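Local coordinates for uncharacterized protein (Sinorhizobium meliloti, PDB 4DNH) that is of unknown function but folds as an eight-stranded TIM barrel and is probably related to the dihydrodipicolinate synthase family, at residues A[28-34]-A[287-293]; A[70-76]-A[283-287]; A[239-244]-A[266-272]; A[257-261]-A[308-313]; A[260-265]-A[301-305]. All coordinates share one frame; numbering follows the deposited sequence.

Interaction 1. Residues A[28-34]-A[287-293]; sequences RDAKAFS and SAALEAL
F33 lays its ring over the CB methylene of L290 in a CH-pi contact: that carbon sits 3.7 Å from the ring centroid, only 14° off the normal. With CG anti to its own carbonyl carbon (chi1 -49°), F33 reaches back to the helix, and CD1 settles 3.6 Å from L290 CB. At the start of segment 28-34, R28 sends an extended chain across the carboxylate arm of E291 at about a right angle. Its NE donates to E291 OE1 at 2.6 Å, meeting that oxygen from above the carboxylate plane; the salt bridge uses this one nitrogen, not a flat two-pronged pair. The neighbouring NH2 turns to S287 OG at 2.7 Å, while A288 CA covers a face of the guanidinium and A288 CB lies 3.5 Å from R28 NH1. At the other end a water accepts from S34 N and donates to L290 O, bridging the two backbones. The loop leads into strand 37-40, the first of the barrel, and helix 283-294 comes after the last, strand 273-276, beyond the short helix 278-281; the contact therefore sits at the seam where a TIM barrel closes.

Interaction 2. Residues A[70-76]-A[283-287]; sequences RLWDLGL and APVAS
L74 can be followed outward against the start of helix 283-294. Its CB lies beside the S287 side chain, 3.8 Å from OG and equally near CB. From there CG is directed anti to the residue's own carbonyl carbon (chi1 -66°), which carries the branched end toward the preceding turn of the opposing helix. CD1 comes closer, 3.5 Å from A283 CB and near P284 N, whereas CD2 stays looser, skirting P284 CA. The A283 methyl is shared: L71 approaches it with CD2 at 3.7 Å and L76 with CD1 at 3.8 Å, so three leucines meet on one small side chain. At the border of this patch R70, its chain extended, brings NH2 within 3.3 Å of P284 CG.

The backbone of L74 supplies the polar part. S287 OG donates to L74 O at 2.8 Å, in the carbonyl plane and on a lone pair, and the same hydroxyl oxygen accepts from R28 NH2. The carbonyl is presented at the end of helix 61-73, where G75 adopts positive phi in a Schellman motif; a side chain at G75 would be jammed against that very oxygen. Strand 77-80 begins just beyond, so the contact joins the end of helix 61-73 to helix 283-294, which comes after the last barrel strand, 273-276. Chemically, a serine that donates to a helix-terminal carbonyl while accepting from an arginine has both of its hydrogen-bonding roles used, which lets a polar group sit buried beside a cluster of leucines.

Interaction 3. Residues A[239-244]-A[266-272]; sequences EIVMRR and GDEEGHS
The last turns of helix 236-243 run past the irregular loop 266-272 with R243 and S272 7.4 Å apart at their CA atoms, leaving side chains to bridge the gap. In this TIM barrel the loop leads from helix 260-265 into strand 273-276, the last of the eight, and so the contact ties helix 236-243 to that loop at the protein surface. D267 is the focus. Its OD1 accepts from the backbone N of G270 at 3.0 Å, an Asx motif that folds the loop, while OD2 takes R243 NH2 and R244 NH2, each at 2.9 Å, weak hydrogen bonds within a salt-bridge network. The R243 guanidinium stands almost perpendicular to the carboxylate, 86° between planes, and receives OD2 at its edge. R243 NH1 serves S272 OG, 3.0 Å away and in the guanidinium plane, and also reaches L263 O. S272 in turn donates from OG to E239 OE2 at 2.9 Å, the other carboxylate oxygen being held by T254. A leucine in place of R243 would probably leave S272 OG without its donor and D267 with R244 as the one arginine of this pair still facing it. The R244 guanidinium is sandwiched, with E269 CG over the centre of one face and I240 CG2 toward the rim of the opposite face. Between the backbones, a water donates to R243 O and, at 2.9 Å, to H271 O.

Interaction 4. Residues A[257-261]-A[308-313]; sequences DFNYA and TVPLSR
Y260 holds CG between its backbone N and carbonyl carbon (chi1 56°), which swings the ring across to helix 308-315, and R313 replies from that helix with CG anti to its carbonyl carbon and an extended chain as far as NE. The phenol of Y260 donates to T308 OG1 at 2.5 Å, the threonine oxygen lying at the ring's edge, near its plane. V309 CG2 approaches Y260 CZ obliquely at 3.9 Å as the two side chains slide past each other in opposite directions. A phenylalanine here would probably fill much the same space yet leave T308 OG1 with L305 O as its remaining partner and the ring without a polar anchor.

The turn 257-259 follows strand 251-254 at the C-terminal mouth of the barrel, the end at which TIM-barrel enzymes carry their active sites. D257 OD2 there binds a glycerol, probably from the crystallisation liquor, and D257 OD1 is held by I278 N, so the side chain faces a possible pocket while its backbone is tied to the helix: S312 OG donates to D257 O at 2.7 Å, in the carbonyl plane and on a lone pair.

R313 grips the next carbonyl side-on. NE and NH2 both donate to F258 O, each at 2.9 Å; the NE bond lies in the carbonyl plane, whereas NH2 is tilted 31° from it. A weak bond also runs from NH2 to N259 OD1. R313 CA sits over one face of the F258 ring, toward its rim, in a CH-pi contact, and R313 CG is 3.4 Å from F258 CD2.

Interaction 5. Residues A[260-265]-A[301-305]; sequences YAELIA and FFELL
A261 O is met by F301 and F302 of helix 298-305 while it also accepts the backbone N-H of A265 at 3.2 Å. The nearer ring belongs to F301, whose CE2 comes within 3.5 Å with the oxygen near the ring plane; F302 stands farther off and oblique. F301 reaches this position because CG lies anti to the backbone N (chi1 174°), sending the ring across the interface. Both phenylalanines then close on the A265 methyl, which sits 3.6 Å from F302 CZ and 3.9 Å from F301 CE2, while F301 CD2 covers a face of the F302 ring. One turn along, L305 brings CG to the edge of the Y260 ring, 4.0 Å from CE2. The segments 260-265 and 301-305 run nearly antiparallel, at 157°, their axes 10.7 Å apart at closest. Two alanines, A261 and A265, offer a slim surface to which the bulky side chains fit. Helix 260-265 packs on strand 273-276 through I264; helix 298-305 follows helix 283-294, and F301 also packs on A289 and L293 of the latter. The chemistry is thus apolar, and the aromatic C-H edge directed at a carbonyl oxygen probably adds a mild electrostatic attraction.

Interactions 1 and 2 lie on helix 283-294 with centres 9 Å apart and share S287; R28 N and D73 O, 2.9 Å apart, tie their other segments together. Interactions 4 and 5 are equally close and share Y260 and A261. F301 connects interaction 5 back to interaction 1, its CD1 touching A289 O at 3.3 Å. Interaction 3 joins the network through L263 O, 2.9 Å from R243 NH1 and 3.0 Å from S272 N. Glycerol lies about 3 Å from the D257 side chain in interaction 4 and about 4 Å from that of R28 in interaction 1, weak evidence for a pocket; interaction 3, its centre about 18 Å from that of interaction 4, is a polar surface contact.

Interaction 1. Residues A[28-34]-A[287-293]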
# COMPACT_ATOMS: atom_id res chain seq x y z
N ARG A 28 5.18 10.85 16.56
CA ARG A 28 3.81 10.78 17.08
C ARG A 28 3.47 9.36 17.48
O ARG A 28 3.99 8.40 16.92
CB ARG A 28 2.77 11.26 16.04
CG ARG A 28 2.80 12.74 15.71
CD ARG A 28 1.64 13.20 14.83
NE ARG A 28 1.85 14.60 14.47
CZ ARG A 28 2.52 15.02 13.40
NH1 ARG A 28 2.68 16.32 13.19
NH2 ARG A 28 3.03 14.14 12.52
N ASP A 29 2.57 9.27 18.45
CA ASP A 29 2.05 8.03 19.00
C ASP A 29 0.70 7.81 18.35
O ASP A 29 -0.08 8.75 18.22
CB ASP A 29 1.87 8.21 20.53
CG ASP A 29 1.67 6.89 21.26
OD1 ASP A 29 0.77 6.10 20.89
OD2 ASP A 29 2.40 6.65 22.25
N ALA A 30 0.41 6.56 17.97
CA ALA A 30 -0.86 6.22 17.32
C ALA A 30 -2.08 6.61 18.16
O ALA A 30 -3.16 6.88 17.61
CB ALA A 30 -0.91 4.74 16.97
N LYS A 31 -1.91 6.67 19.48
CA LYS A 31 -2.99 7.06 20.39
C LYS A 31 -3.49 8.50 20.18
O LYS A 31 -4.60 8.83 20.59
CB LYS A 31 -2.60 6.80 21.85
CG LYS A 31 -2.85 5.36 22.28
CD LYS A 31 -1.82 4.88 23.29
CE LYS A 31 -2.16 5.29 24.71
NZ LYS A 31 -1.25 4.64 25.69
N ALA A 32 -2.68 9.34 19.54
CA ALA A 32 -3.10 10.70 19.20
C ALA A 32 -4.13 10.70 18.06
O ALA A 32 -4.79 11.72 17.83
CB ALA A 32 -1.90 11.57 18.84
N PHE A 33 -4.26 9.57 17.36
CA PHE A 33 -5.22 9.44 16.25
C PHE A 33 -6.56 8.88 16.71
O PHE A 33 -6.65 8.18 17.72
CB PHE A 33 -4.68 8.52 15.14
CG PHE A 33 -3.28 8.83 14.69
CD1 PHE A 33 -2.73 10.10 14.83
CD2 PHE A 33 -2.52 7.84 14.09
CE1 PHE A 33 -1.44 10.37 14.40
CE2 PHE A 33 -1.24 8.10 13.65
CZ PHE A 33 -0.70 9.38 13.81
N SER A 34 -7.60 9.19 15.94
CA SER A 34 -8.92 8.62 16.12
C SER A 34 -9.21 7.63 15.00
O SER A 34 -10.37 7.33 14.72
CB SER A 34 -9.98 9.72 16.15
OG SER A 34 -9.99 10.48 14.96
N SER A 287 0.38 11.53 9.01
CA SER A 287 0.55 11.56 10.44
C SER A 287 0.00 12.87 11.01
O SER A 287 -0.87 12.85 11.88
CB SER A 287 2.03 11.38 10.79
OG SER A 287 2.26 11.56 12.18
N ALA A 288 0.49 14.00 10.49
CA ALA A 288 0.06 15.32 10.97
C ALA A 288 -1.45 15.50 10.86
O ALA A 288 -2.07 16.12 11.72
CB ALA A 288 0.78 16.43 10.21
N ALA A 289 -2.04 14.95 9.80
CA ALA A 289 -3.47 15.10 9.57
C ALA A 289 -4.30 14.16 10.43
O ALA A 289 -5.35 14.54 10.92
CB ALA A 289 -3.79 14.94 8.10
N LEU A 290 -3.83 12.94 10.61
CA LEU A 290 -4.49 12.00 11.51
C LEU A 290 -4.48 12.51 12.95
O LEU A 290 -5.39 12.20 13.72
CB LEU A 290 -3.84 10.62 11.43
CG LEU A 290 -4.07 9.81 10.15
CD1 LEU A 290 -3.10 8.64 10.10
CD2 LEU A 290 -5.49 9.31 10.02
N GLU A 291 -3.47 13.29 13.31
CA GLU A 291 -3.45 13.92 14.62
C GLU A 291 -4.54 14.98 14.74
O GLU A 291 -5.30 14.99 15.71
CB GLU A 291 -2.08 14.54 14.93
CG GLU A 291 -2.01 15.11 16.34
CD GLU A 291 -0.77 15.95 16.60
OE1 GLU A 291 0.10 16.06 15.70
OE2 GLU A 291 -0.66 16.51 17.71
N ALA A 292 -4.63 15.86 13.74
CA ALA A 292 -5.67 16.89 13.70
C ALA A 292 -7.09 16.28 13.75
O ALA A 292 -7.93 16.75 14.52
CB ALA A 292 -5.50 17.78 12.48
N LEU A 293 -7.33 15.23 12.96
CA LEU A 293 -8.60 14.50 12.98
C LEU A 293 -8.92 13.92 14.36
O LEU A 293 -10.07 13.99 14.81
CB LEU A 293 -8.56 13.37 11.97
CG LEU A 293 -9.80 12.92 11.20
CD1 LEU A 293 -9.56 11.52 10.66
CD2 LEU A 293 -11.09 12.96 12.00
O HOH W 1 -7.34 10.40 13.63

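Interaction 2. Residues A[70-76]-A[283-287]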
# COMPACT_ATOMS: atom_id res chain seq x y z
N ARG A 70 10.82 4.75 10.25
CA ARG A 70 10.27 6.06 9.90
C ARG A 70 8.75 6.06 10.06
O ARG A 70 8.17 7.02 10.60
CB ARG A 70 10.65 6.45 8.47
CG ARG A 70 10.34 7.88 8.07
CD ARG A 70 10.69 8.08 6.60
NE ARG A 70 9.95 9.14 5.91
CZ ARG A 70 10.23 10.44 5.99
NH1 ARG A 70 11.23 10.87 6.77
NH2 ARG A 70 9.49 11.32 5.30
N LEU A 71 8.11 4.98 9.61
CA LEU A 71 6.64 4.89 9.69
C LEU A 71 6.20 4.74 11.13
O LEU A 71 5.31 5.44 11.59
CB LEU A 71 6.04 3.77 8.82
CG LEU A 71 6.13 3.89 7.29
CD1 LEU A 71 5.58 2.61 6.65
CD2 LEU A 71 5.40 5.11 6.75
N TRP A 72 6.83 3.82 11.86
CA TRP A 72 6.53 3.68 13.28
C TRP A 72 6.72 4.95 14.05
O TRP A 72 5.89 5.26 14.90
CB TRP A 72 7.28 2.52 13.90
CG TRP A 72 6.82 1.19 13.36
CD1 TRP A 72 5.52 0.81 13.05
CD2 TRP A 72 7.65 0.02 13.04
NE1 TRP A 72 5.49 -0.48 12.59
CE2 TRP A 72 6.73 -1.02 12.55
CE3 TRP A 72 9.02 -0.27 13.11
CZ2 TRP A 72 7.17 -2.27 12.16
CZ3 TRP A 72 9.45 -1.54 12.71
CH2 TRP A 72 8.55 -2.52 12.24
N ASP A 73 7.77 5.71 13.72
CA ASP A 73 8.09 7.01 14.38
C ASP A 73 6.96 8.01 14.24
O ASP A 73 6.71 8.79 15.15
CB ASP A 73 9.34 7.67 13.77
CG ASP A 73 10.64 7.02 14.22
OD1 ASP A 73 10.62 6.18 15.15
OD2 ASP A 73 11.69 7.33 13.62
N LEU A 74 6.30 7.99 13.08
CA LEU A 74 5.20 8.90 12.78
C LEU A 74 3.86 8.38 13.30
O LEU A 74 2.82 9.03 13.13
CB LEU A 74 5.12 9.17 11.28
CG LEU A 74 6.30 9.94 10.65
CD1 LEU A 74 6.26 9.79 9.14
CD2 LEU A 74 6.32 11.41 11.02
N GLY A 75 3.88 7.21 13.94
CA GLY A 75 2.68 6.63 14.52
C GLY A 75 1.88 5.75 13.59
O GLY A 75 0.89 5.16 14.02
N LEU A 76 2.30 5.66 12.33
CA LEU A 76 1.59 4.86 11.32
C LEU A 76 1.92 3.40 11.51
O LEU A 76 3.03 3.06 11.91
CB LEU A 76 1.97 5.29 9.91
CG LEU A 76 1.72 6.77 9.60
CD1 LEU A 76 2.36 7.19 8.29
CD2 LEU A 76 0.23 7.05 9.55
N ALA A 283 3.78 9.91 4.27
CA ALA A 283 3.83 9.56 5.70
C ALA A 283 3.75 10.75 6.66
O ALA A 283 2.85 10.78 7.51
CB ALA A 283 5.03 8.67 6.01
N PRO A 284 4.67 11.74 6.53
CA PRO A 284 4.68 12.87 7.48
C PRO A 284 3.39 13.66 7.53
O PRO A 284 2.94 14.04 8.60
CB PRO A 284 5.79 13.77 6.95
CG PRO A 284 6.66 12.86 6.15
CD PRO A 284 5.74 11.86 5.53
N VAL A 285 2.80 13.88 6.36
CA VAL A 285 1.57 14.66 6.22
C VAL A 285 0.39 13.87 6.78
O VAL A 285 -0.44 14.42 7.51
CB VAL A 285 1.29 15.01 4.73
CG1 VAL A 285 -0.04 15.74 4.59
CG2 VAL A 285 2.42 15.85 4.16
N ALA A 286 0.32 12.59 6.42
CA ALA A 286 -0.77 11.73 6.89
C ALA A 286 -0.80 11.70 8.42
O ALA A 286 -1.87 11.84 9.03
CB ALA A 286 -0.63 10.33 6.34
N SER A 287 0.38 11.53 9.01
CA SER A 287 0.55 11.56 10.44
C SER A 287 0.00 12.87 11.01
O SER A 287 -0.87 12.85 11.88
CB SER A 287 2.03 11.38 10.79
OG SER A 287 2.26 11.56 12.18

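Interaction 3. Residues A[239-244]-A[266-272]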
# COMPACT_ATOMS: atom_id res chain seq x y z
N GLU A 239 -17.19 1.46 -1.69
CA GLU A 239 -16.71 1.40 -0.32
C GLU A 239 -17.77 1.90 0.69
O GLU A 239 -18.01 1.25 1.72
CB GLU A 239 -15.40 2.20 -0.17
CG GLU A 239 -14.71 1.99 1.16
CD GLU A 239 -13.37 2.72 1.32
OE1 GLU A 239 -12.65 2.90 0.32
OE2 GLU A 239 -13.04 3.09 2.47
N ILE A 240 -18.39 3.03 0.38
CA ILE A 240 -19.37 3.65 1.25
C ILE A 240 -20.54 2.70 1.44
O ILE A 240 -20.99 2.49 2.58
CB ILE A 240 -19.83 5.03 0.72
CG1 ILE A 240 -18.66 6.03 0.84
CG2 ILE A 240 -21.06 5.52 1.47
CD1 ILE A 240 -18.89 7.39 0.21
N VAL A 241 -20.98 2.08 0.35
CA VAL A 241 -22.08 1.11 0.40
C VAL A 241 -21.69 -0.12 1.22
O VAL A 241 -22.54 -0.75 1.85
CB VAL A 241 -22.59 0.72 -1.01
CG1 VAL A 241 -23.56 -0.46 -0.95
CG2 VAL A 241 -23.27 1.91 -1.68
N MSE A 242 -20.41 -0.45 1.24
CA MSE A 242 -19.98 -1.67 1.90
C MSE A 242 -19.73 -1.48 3.36
O MSE A 242 -20.08 -2.34 4.17
CB MSE A 242 -18.75 -2.24 1.23
CG MSE A 242 -18.74 -3.73 1.52
SE MSE A 242 -17.02 -4.41 0.88
CE MSE A 242 -17.45 -6.32 1.04
N ARG A 243 -19.15 -0.34 3.72
CA ARG A 243 -18.85 -0.06 5.12
C ARG A 243 -20.09 0.12 6.01
O ARG A 243 -19.99 0.09 7.24
CB ARG A 243 -17.90 1.14 5.25
CG ARG A 243 -18.49 2.48 4.86
CD ARG A 243 -17.49 3.58 5.12
NE ARG A 243 -18.04 4.87 4.76
CZ ARG A 243 -17.35 6.00 4.64
NH1 ARG A 243 -16.04 6.02 4.85
NH2 ARG A 243 -17.97 7.12 4.29
N ARG A 244 -21.25 0.30 5.39
CA ARG A 244 -22.53 0.45 6.09
C ARG A 244 -23.20 -0.90 6.37
O ARG A 244 -24.03 -1.01 7.29
CB ARG A 244 -23.47 1.38 5.31
CG ARG A 244 -23.00 2.83 5.27
CD ARG A 244 -23.71 3.66 4.20
NE ARG A 244 -23.24 5.05 4.21
CZ ARG A 244 -23.85 6.08 3.61
NH1 ARG A 244 -24.97 5.91 2.93
NH2 ARG A 244 -23.32 7.29 3.70
N GLY A 266 -15.06 10.41 6.70
CA GLY A 266 -16.37 9.76 6.76
C GLY A 266 -17.57 10.67 6.55
O GLY A 266 -17.44 11.87 6.32
N ASP A 267 -18.75 10.07 6.62
CA ASP A 267 -20.00 10.79 6.48
C ASP A 267 -20.81 10.75 7.77
O ASP A 267 -20.30 10.38 8.83
CB ASP A 267 -20.82 10.27 5.29
CG ASP A 267 -20.70 8.75 5.08
OD1 ASP A 267 -20.73 7.98 6.08
OD2 ASP A 267 -20.59 8.34 3.90
N GLU A 268 -22.08 11.13 7.66
CA GLU A 268 -23.04 11.10 8.75
C GLU A 268 -23.45 9.68 9.18
O GLU A 268 -24.25 9.53 10.11
CB GLU A 268 -24.28 11.93 8.37
CG GLU A 268 -24.01 13.43 8.25
CD GLU A 268 -25.16 14.20 7.61
OE1 GLU A 268 -26.33 14.02 8.02
OE2 GLU A 268 -24.88 15.02 6.71
N GLU A 269 -22.91 8.66 8.51
CA GLU A 269 -23.25 7.26 8.81
C GLU A 269 -22.05 6.50 9.37
O GLU A 269 -22.19 5.66 10.26
CB GLU A 269 -23.81 6.53 7.58
CG GLU A 269 -25.13 7.08 7.03
CD GLU A 269 -26.36 6.67 7.83
OE1 GLU A 269 -26.22 5.95 8.85
OE2 GLU A 269 -27.48 7.07 7.45
N GLY A 270 -20.87 6.80 8.84
CA GLY A 270 -19.65 6.15 9.31
C GLY A 270 -18.40 6.75 8.72
O GLY A 270 -18.44 7.66 7.91
N HIS A 271 -17.26 6.24 9.17
CA HIS A 271 -15.99 6.57 8.56
C HIS A 271 -15.29 5.30 8.16
O HIS A 271 -15.81 4.20 8.40
CB HIS A 271 -15.13 7.42 9.50
CG HIS A 271 -14.95 6.83 10.89
ND1 HIS A 271 -14.16 5.77 11.13
CD2 HIS A 271 -15.47 7.24 12.13
CE1 HIS A 271 -14.18 5.49 12.45
NE2 HIS A 271 -14.98 6.39 13.06
N SER A 272 -14.15 5.42 7.49
CA SER A 272 -13.26 4.27 7.36
C SER A 272 -11.86 4.53 7.90
O SER A 272 -11.42 5.68 7.98
CB SER A 272 -13.24 3.66 5.95
OG SER A 272 -13.41 4.61 4.92
O HOH W 2 -18.21 2.50 8.55

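Interaction 4. Residues A[257-261]-A[308-313]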
# COMPACT_ATOMS: atom_id res chain seq x y z
N ASP A 257 -6.63 4.97 -2.80
CA ASP A 257 -5.66 6.07 -2.87
C ASP A 257 -6.13 7.29 -3.69
O ASP A 257 -5.41 8.28 -3.79
CB ASP A 257 -4.31 5.56 -3.41
CG ASP A 257 -3.73 4.41 -2.58
OD1 ASP A 257 -3.09 4.67 -1.53
OD2 ASP A 257 -3.88 3.24 -2.99
N PHE A 258 -7.33 7.21 -4.27
CA PHE A 258 -7.92 8.36 -4.97
C PHE A 258 -8.81 9.20 -4.07
O PHE A 258 -8.99 10.40 -4.30
CB PHE A 258 -8.74 7.89 -6.16
CG PHE A 258 -8.00 7.86 -7.45
CD1 PHE A 258 -7.00 6.93 -7.68
CD2 PHE A 258 -8.32 8.77 -8.47
CE1 PHE A 258 -6.31 6.90 -8.88
CE2 PHE A 258 -7.64 8.75 -9.67
CZ PHE A 258 -6.63 7.81 -9.88
N ASN A 259 -9.35 8.57 -3.02
CA ASN A 259 -10.45 9.11 -2.23
C ASN A 259 -10.32 9.03 -0.71
O ASN A 259 -11.28 9.30 0.01
CB ASN A 259 -11.71 8.40 -2.65
CG ASN A 259 -12.08 8.74 -4.07
OD1 ASN A 259 -12.23 9.91 -4.41
ND2 ASN A 259 -12.17 7.72 -4.92
N TYR A 260 -9.12 8.68 -0.24
CA TYR A 260 -8.81 8.48 1.18
C TYR A 260 -9.23 9.61 2.14
O TYR A 260 -9.77 9.34 3.22
CB TYR A 260 -7.33 8.15 1.35
CG TYR A 260 -6.36 9.17 0.78
CD1 TYR A 260 -6.03 9.17 -0.58
CD2 TYR A 260 -5.76 10.13 1.60
CE1 TYR A 260 -5.14 10.10 -1.11
CE2 TYR A 260 -4.87 11.07 1.08
CZ TYR A 260 -4.56 11.06 -0.27
OH TYR A 260 -3.68 12.00 -0.78
N ALA A 261 -9.00 10.87 1.77
CA ALA A 261 -9.35 11.98 2.66
C ALA A 261 -10.84 11.99 2.98
O ALA A 261 -11.22 12.04 4.15
CB ALA A 261 -8.90 13.31 2.08
N THR A 308 -2.49 16.77 -0.94
CA THR A 308 -1.84 15.54 -1.33
C THR A 308 -2.68 14.78 -2.35
O THR A 308 -2.13 14.06 -3.19
CB THR A 308 -1.61 14.62 -0.11
OG1 THR A 308 -2.88 14.12 0.34
CG2 THR A 308 -0.90 15.38 1.02
N VAL A 309 -3.99 14.93 -2.27
CA VAL A 309 -4.92 14.17 -3.10
C VAL A 309 -4.59 14.26 -4.61
O VAL A 309 -4.57 13.23 -5.29
CB VAL A 309 -6.39 14.53 -2.78
CG1 VAL A 309 -7.35 13.94 -3.81
CG2 VAL A 309 -6.75 14.07 -1.36
N PRO A 310 -4.32 15.48 -5.13
CA PRO A 310 -3.97 15.51 -6.54
C PRO A 310 -2.68 14.72 -6.82
O PRO A 310 -2.61 14.01 -7.81
CB PRO A 310 -3.77 17.01 -6.84
CG PRO A 310 -4.61 17.69 -5.83
CD PRO A 310 -4.54 16.84 -4.59
N LEU A 311 -1.69 14.85 -5.94
CA LEU A 311 -0.43 14.12 -6.04
C LEU A 311 -0.71 12.62 -6.07
O LEU A 311 -0.20 11.91 -6.93
CB LEU A 311 0.47 14.47 -4.86
CG LEU A 311 1.63 13.50 -4.57
CD1 LEU A 311 2.71 13.56 -5.65
CD2 LEU A 311 2.20 13.80 -3.18
N SER A 312 -1.53 12.16 -5.14
CA SER A 312 -1.91 10.77 -5.12
C SER A 312 -2.59 10.27 -6.42
O SER A 312 -2.23 9.23 -6.96
CB SER A 312 -2.83 10.51 -3.93
OG SER A 312 -2.84 9.12 -3.68
N ARG A 313 -3.59 10.99 -6.90
CA ARG A 313 -4.27 10.61 -8.12
C ARG A 313 -3.30 10.52 -9.29
O ARG A 313 -3.45 9.68 -10.17
CB ARG A 313 -5.39 11.59 -8.42
CG ARG A 313 -6.49 11.47 -7.39
CD ARG A 313 -7.51 12.58 -7.45
NE ARG A 313 -8.60 12.23 -6.54
CZ ARG A 313 -9.71 12.94 -6.36
NH1 ARG A 313 -9.90 14.07 -7.04
NH2 ARG A 313 -10.61 12.51 -5.50

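Interaction 5. Residues A[260-265]-A[301-305]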
# COMPACT_ATOMS: atom_id res chain seq x y z
N TYR A 260 -9.12 8.68 -0.24
CA TYR A 260 -8.81 8.48 1.18
C TYR A 260 -9.23 9.61 2.14
O TYR A 260 -9.77 9.34 3.22
CB TYR A 260 -7.33 8.15 1.35
CG TYR A 260 -6.36 9.17 0.78
CD1 TYR A 260 -6.03 9.17 -0.58
CD2 TYR A 260 -5.76 10.13 1.60
CE1 TYR A 260 -5.14 10.10 -1.11
CE2 TYR A 260 -4.87 11.07 1.08
CZ TYR A 260 -4.56 11.06 -0.27
OH TYR A 260 -3.68 12.00 -0.78
N ALA A 261 -9.00 10.87 1.77
CA ALA A 261 -9.35 11.98 2.66
C ALA A 261 -10.84 11.99 2.98
O ALA A 261 -11.22 12.04 4.15
CB ALA A 261 -8.90 13.31 2.08
N GLU A 262 -11.67 11.92 1.93
CA GLU A 262 -13.13 11.89 2.04
C GLU A 262 -13.61 10.69 2.86
O GLU A 262 -14.51 10.84 3.71
CB GLU A 262 -13.80 11.87 0.66
CG GLU A 262 -15.33 11.92 0.72
CD GLU A 262 -16.02 11.61 -0.61
OE1 GLU A 262 -15.43 11.90 -1.68
OE2 GLU A 262 -17.17 11.11 -0.58
N LEU A 263 -13.03 9.53 2.60
CA LEU A 263 -13.45 8.28 3.24
C LEU A 263 -13.01 8.17 4.70
O LEU A 263 -13.80 7.74 5.55
CB LEU A 263 -12.97 7.07 2.44
CG LEU A 263 -13.44 6.99 0.98
CD1 LEU A 263 -12.58 6.03 0.18
CD2 LEU A 263 -14.90 6.58 0.92
N ILE A 264 -11.76 8.57 4.99
CA ILE A 264 -11.22 8.55 6.36
C ILE A 264 -12.02 9.48 7.29
O ILE A 264 -12.43 9.07 8.37
CB ILE A 264 -9.70 8.81 6.39
CG1 ILE A 264 -8.96 7.69 5.65
CG2 ILE A 264 -9.17 8.87 7.81
CD1 ILE A 264 -7.50 7.96 5.35
N ALA A 265 -12.28 10.71 6.84
CA ALA A 265 -13.15 11.65 7.58
C ALA A 265 -14.57 11.10 7.73
O ALA A 265 -15.21 11.30 8.75
CB ALA A 265 -13.17 13.01 6.89
N PHE A 301 -7.24 18.83 9.27
CA PHE A 301 -7.17 17.56 8.56
C PHE A 301 -7.22 17.75 7.04
O PHE A 301 -6.29 17.31 6.32
CB PHE A 301 -8.31 16.65 9.01
CG PHE A 301 -8.43 15.36 8.24
CD1 PHE A 301 -7.65 14.26 8.57
CD2 PHE A 301 -9.35 15.23 7.19
CE1 PHE A 301 -7.78 13.06 7.88
CE2 PHE A 301 -9.48 14.04 6.49
CZ PHE A 301 -8.70 12.96 6.83
N PHE A 302 -8.28 18.41 6.55
CA PHE A 302 -8.46 18.65 5.12
C PHE A 302 -7.42 19.62 4.55
O PHE A 302 -6.93 19.41 3.45
CB PHE A 302 -9.87 19.15 4.80
CG PHE A 302 -10.94 18.09 4.90
CD1 PHE A 302 -10.98 17.03 3.99
CD2 PHE A 302 -11.93 18.16 5.89
CE1 PHE A 302 -11.96 16.05 4.08
CE2 PHE A 302 -12.92 17.18 5.98
CZ PHE A 302 -12.93 16.13 5.07
N GLU A 303 -7.09 20.67 5.31
CA GLU A 303 -6.05 21.62 4.91
C GLU A 303 -4.73 20.92 4.62
O GLU A 303 -4.01 21.30 3.69
CB GLU A 303 -5.81 22.67 6.00
CG GLU A 303 -6.76 23.86 5.99
CD GLU A 303 -6.60 24.76 7.21
OE1 GLU A 303 -5.61 24.59 7.96
OE2 GLU A 303 -7.48 25.63 7.43
N LEU A 304 -4.40 19.91 5.43
CA LEU A 304 -3.19 19.13 5.27
C LEU A 304 -3.30 18.07 4.16
O LEU A 304 -2.38 17.89 3.36
CB LEU A 304 -2.81 18.47 6.61
CG LEU A 304 -2.27 19.34 7.77
CD1 LEU A 304 -2.32 18.57 9.09
CD2 LEU A 304 -0.85 19.85 7.54
N LEU A 305 -4.45 17.38 4.10
CA LEU A 305 -4.56 16.21 3.24
C LEU A 305 -5.03 16.53 1.83
O LEU A 305 -4.47 15.99 0.86
CB LEU A 305 -5.44 15.16 3.89
CG LEU A 305 -4.94 13.71 4.03
CD1 LEU A 305 -3.46 13.57 4.35
CD2 LEU A 305 -5.77 12.98 5.07